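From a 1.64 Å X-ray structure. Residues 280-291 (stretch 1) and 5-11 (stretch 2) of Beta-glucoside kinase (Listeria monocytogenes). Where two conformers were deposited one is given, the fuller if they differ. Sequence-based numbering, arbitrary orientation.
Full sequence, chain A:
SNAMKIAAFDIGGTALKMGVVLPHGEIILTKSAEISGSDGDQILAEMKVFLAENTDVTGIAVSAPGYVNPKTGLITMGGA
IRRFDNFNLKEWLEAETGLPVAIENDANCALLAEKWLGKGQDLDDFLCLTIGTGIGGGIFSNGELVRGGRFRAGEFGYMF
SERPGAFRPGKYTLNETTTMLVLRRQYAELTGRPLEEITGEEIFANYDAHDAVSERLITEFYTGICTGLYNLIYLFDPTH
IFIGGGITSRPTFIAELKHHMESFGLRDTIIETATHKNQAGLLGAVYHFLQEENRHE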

# COMPACT_ATOMS: atom_id res chain seq x y z
N ALA A 280 21.54 7.64 -7.43
CA ALA A 280 20.75 6.67 -6.64
C ALA A 280 20.58 5.29 -7.26
O ALA A 280 20.71 4.28 -6.55
CB ALA A 280 19.41 7.24 -6.19
N GLY A 281 20.28 5.23 -8.55
CA GLY A 281 20.14 3.93 -9.22
C GLY A 281 21.42 3.11 -9.12
O GLY A 281 21.36 1.94 -8.79
N LEU A 282 22.57 3.72 -9.46
CA LEU A 282 23.84 3.02 -9.38
C LEU A 282 24.13 2.54 -7.99
O LEU A 282 24.52 1.38 -7.77
CB LEU A 282 25.00 3.93 -9.85
CG LEU A 282 24.97 4.41 -11.30
CD1 LEU A 282 26.05 5.49 -11.49
CD2 LEU A 282 25.13 3.24 -12.27
N LEU A 283 23.94 3.44 -7.03
CA LEU A 283 24.28 3.12 -5.64
C LEU A 283 23.35 2.04 -5.08
O LEU A 283 23.81 1.09 -4.42
CB LEU A 283 24.23 4.39 -4.80
CG LEU A 283 25.28 5.46 -5.09
CD1 LEU A 283 24.86 6.80 -4.47
CD2 LEU A 283 26.66 5.00 -4.62
N GLY A 284 22.07 2.12 -5.39
CA GLY A 284 21.15 1.08 -4.91
C GLY A 284 21.38 -0.27 -5.54
O GLY A 284 21.23 -1.32 -4.88
N ALA A 285 21.77 -0.26 -6.81
CA ALA A 285 22.09 -1.52 -7.51
C ALA A 285 23.25 -2.17 -6.76
O ALA A 285 23.24 -3.37 -6.51
CB ALA A 285 22.46 -1.25 -8.97
N VAL A 286 24.25 -1.37 -6.41
CA VAL A 286 25.38 -1.84 -5.63
C VAL A 286 24.98 -2.40 -4.27
O VAL A 286 25.43 -3.49 -3.89
CB VAL A 286 26.53 -0.81 -5.58
CG1 VAL A 286 27.64 -1.23 -4.56
CG2 VAL A 286 27.08 -0.64 -7.00
N TYR A 287 24.16 -1.67 -3.54
CA TYR A 287 23.65 -2.18 -2.29
C TYR A 287 23.01 -3.55 -2.44
O TYR A 287 23.32 -4.47 -1.66
CB TYR A 287 22.69 -1.19 -1.66
CG TYR A 287 22.20 -1.55 -0.30
CD1 TYR A 287 22.90 -1.16 0.84
CD2 TYR A 287 21.00 -2.20 -0.14
CE1 TYR A 287 22.42 -1.44 2.10
CE2 TYR A 287 20.51 -2.48 1.13
CZ TYR A 287 21.25 -2.10 2.24
OH TYR A 287 20.79 -2.35 3.51
N HIS A 288 22.13 -3.70 -3.42
CA HIS A 288 21.52 -5.01 -3.68
C HIS A 288 22.56 -6.07 -3.96
O HIS A 288 22.50 -7.15 -3.39
CB HIS A 288 20.51 -4.90 -4.83
CG HIS A 288 19.94 -6.21 -5.26
ND1 HIS A 288 19.23 -6.99 -4.43
CD2 HIS A 288 20.05 -6.90 -6.46
CE1 HIS A 288 18.88 -8.12 -5.09
NE2 HIS A 288 19.39 -8.07 -6.32
N PHE A 289 23.54 -5.76 -4.82
CA PHE A 289 24.62 -6.70 -5.14
C PHE A 289 25.36 -7.12 -3.88
O PHE A 289 25.61 -8.31 -3.68
CB PHE A 289 25.62 -6.03 -6.11
CG PHE A 289 26.84 -6.88 -6.40
CD1 PHE A 289 26.89 -7.67 -7.52
CD2 PHE A 289 27.92 -6.85 -5.54
CE1 PHE A 289 28.01 -8.44 -7.77
CE2 PHE A 289 29.04 -7.61 -5.78
CZ PHE A 289 29.08 -8.42 -6.90
N LEU A 290 25.67 -6.14 -3.01
CA LEU A 290 26.40 -6.42 -1.76
C LEU A 290 25.60 -7.33 -0.79
O LEU A 290 26.18 -8.19 -0.12
CB LEU A 290 26.81 -5.12 -1.07
CG LEU A 290 27.91 -4.29 -1.76
CD1 LEU A 290 28.07 -2.94 -1.09
CD2 LEU A 290 29.27 -5.01 -1.82
N GLN A 291 24.29 -7.15 -0.76
CA GLN A 291 23.38 -8.00 0.02
C GLN A 291 23.35 -9.42 -0.52
O GLN A 291 23.36 -10.40 0.23
CB GLN A 291 21.95 -7.43 -0.01
CG GLN A 291 21.71 -6.26 0.94
CD GLN A 291 20.25 -6.03 1.17
OE1 GLN A 291 19.45 -6.01 0.23
NE2 GLN A 291 19.87 -5.87 2.43
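Stretch 2 5-11: KIAAFDI

Stretch 1 is helical from Ala280 to Gln291, and the helix continues later in the chain. Its backbone is held by i to i+4 hydrogen bonds, from Gly284 N to Ala280 O (2.8 Å) through to Gln291 N to Tyr287 O (3.0 Å). Stretch 2 is extended. Lys5 is loop or turn, and Ile6 to Ile11 form a strand. The strand runs against the helix with an angle of 127° between their N-to-C directions, so the two are oblique and closer to antiparallel than to parallel. The axes approach to 7.0 Å. The end of the strand therefore meets the start of the helix: Gly281 CA and Asp10 CA lie 5.4 Å apart, while Ile6 lies over the later turns. The two stretches bury 411 Å² between them, and no direct hydrogen bond crosses the contact.

The strand alternates as extended chains do. The CA-to-CB bonds of Ile6, Ala8 and Asp10 point toward the helix. Those of Ala7 and Phe9 point away.

Ile6 has the largest covered area of the contact. Its CD1 is 3.7 Å from Phe289 CD2, 3.9 Å from Leu290 CD2 and 4.0 Å from Val286 CG1. Its CG2 lies over one face of the Phe289 ring. Ile6 is in the m, t rotamer; Phe289 has chi1 t.

Ala8 is packed between two helix side chains one turn apart. Its CB is 3.8 Å from Val286 CG2 and 3.8 Å from Leu282 CD2. Val286 points toward the strand. Leu282 leaves the helix sideways, but its m, t rotamer brings its end nearer. Leu282 CD2 also reaches the strand backbone, 3.4 Å from Ala8 O and 3.6 Å from Asp10 N. These are van der Waals contacts, since a methyl group offers no polar hydrogen.

At Asp10 the contact becomes polar. Gly281 CA is 3.7 Å from Asp10 OD2. Gly281 has no side chain, and this leaves room for the carboxylate: a CB in the ideal position would lie 2.3 Å from Asp10 CG, a clash. Two waters link the carboxylate to the helix backbone. Water 1 donates to Asp10 OD2 (2.7 Å) and accepts from Leu282 N (3.2 Å). Water 2 accepts from Gly281 N (3.0 Å) and donates a weak bond to Asp10 OD2 (3.4 Å). Asp10 OD1 is hydrogen-bonded elsewhere in the structure.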

# COMPACT_ATOMS: atom_id res chain seq x y z
N LYS A 5 35.75 -4.20 -7.06
CA LYS A 5 35.28 -3.04 -7.84
C LYS A 5 34.06 -3.53 -8.63
O LYS A 5 34.15 -4.53 -9.36
CB LYS A 5 36.33 -2.53 -8.83
CG LYS A 5 37.51 -1.77 -8.24
CD LYS A 5 38.54 -1.42 -9.31
CE LYS A 5 39.66 -0.54 -8.76
NZ LYS A 5 40.63 -0.05 -9.78
N ILE A 6 32.95 -2.83 -8.48
CA ILE A 6 31.66 -3.27 -9.05
C ILE A 6 31.26 -2.39 -10.22
O ILE A 6 31.18 -1.17 -10.10
CB ILE A 6 30.55 -3.32 -7.94
CG1 ILE A 6 30.96 -4.30 -6.84
CG2 ILE A 6 29.18 -3.70 -8.52
CD1 ILE A 6 30.31 -4.02 -5.48
N ALA A 7 31.05 -3.00 -11.38
CA ALA A 7 30.45 -2.31 -12.52
C ALA A 7 28.95 -2.16 -12.28
O ALA A 7 28.24 -3.16 -12.18
CB ALA A 7 30.71 -3.07 -13.81
N ALA A 8 28.48 -0.93 -12.19
CA ALA A 8 27.07 -0.63 -11.94
C ALA A 8 26.44 -0.01 -13.16
O ALA A 8 27.04 0.87 -13.83
CB ALA A 8 26.92 0.31 -10.71
N PHE A 9 25.22 -0.42 -13.44
CA PHE A 9 24.44 0.10 -14.51
C PHE A 9 23.07 0.54 -14.04
O PHE A 9 22.36 -0.20 -13.39
CB PHE A 9 24.23 -0.94 -15.62
CG PHE A 9 25.50 -1.42 -16.25
CD1 PHE A 9 26.11 -0.65 -17.22
CD2 PHE A 9 26.12 -2.60 -15.84
CE1 PHE A 9 27.31 -1.05 -17.79
CE2 PHE A 9 27.32 -3.00 -16.41
CZ PHE A 9 27.92 -2.22 -17.38
N ASP A 10 22.67 1.73 -14.48
CA ASP A 10 21.35 2.25 -14.17
C ASP A 10 20.67 2.63 -15.46
O ASP A 10 21.03 3.63 -16.10
CB ASP A 10 21.46 3.47 -13.26
CG ASP A 10 20.11 4.08 -12.93
OD1 ASP A 10 19.03 3.39 -12.94
OD2 ASP A 10 20.14 5.26 -12.63
N ILE A 11 19.68 1.82 -15.83
CA ILE A 11 18.96 1.96 -17.08
C ILE A 11 17.81 2.93 -16.90
O ILE A 11 16.81 2.62 -16.22
CB ILE A 11 18.41 0.60 -17.55
CG1 ILE A 11 19.57 -0.38 -17.73
CG2 ILE A 11 17.65 0.78 -18.86
CD1 ILE A 11 19.16 -1.85 -17.84
O HOH W 1 21.88 6.44 -10.91
O HOH W 2 18.47 6.93 -10.15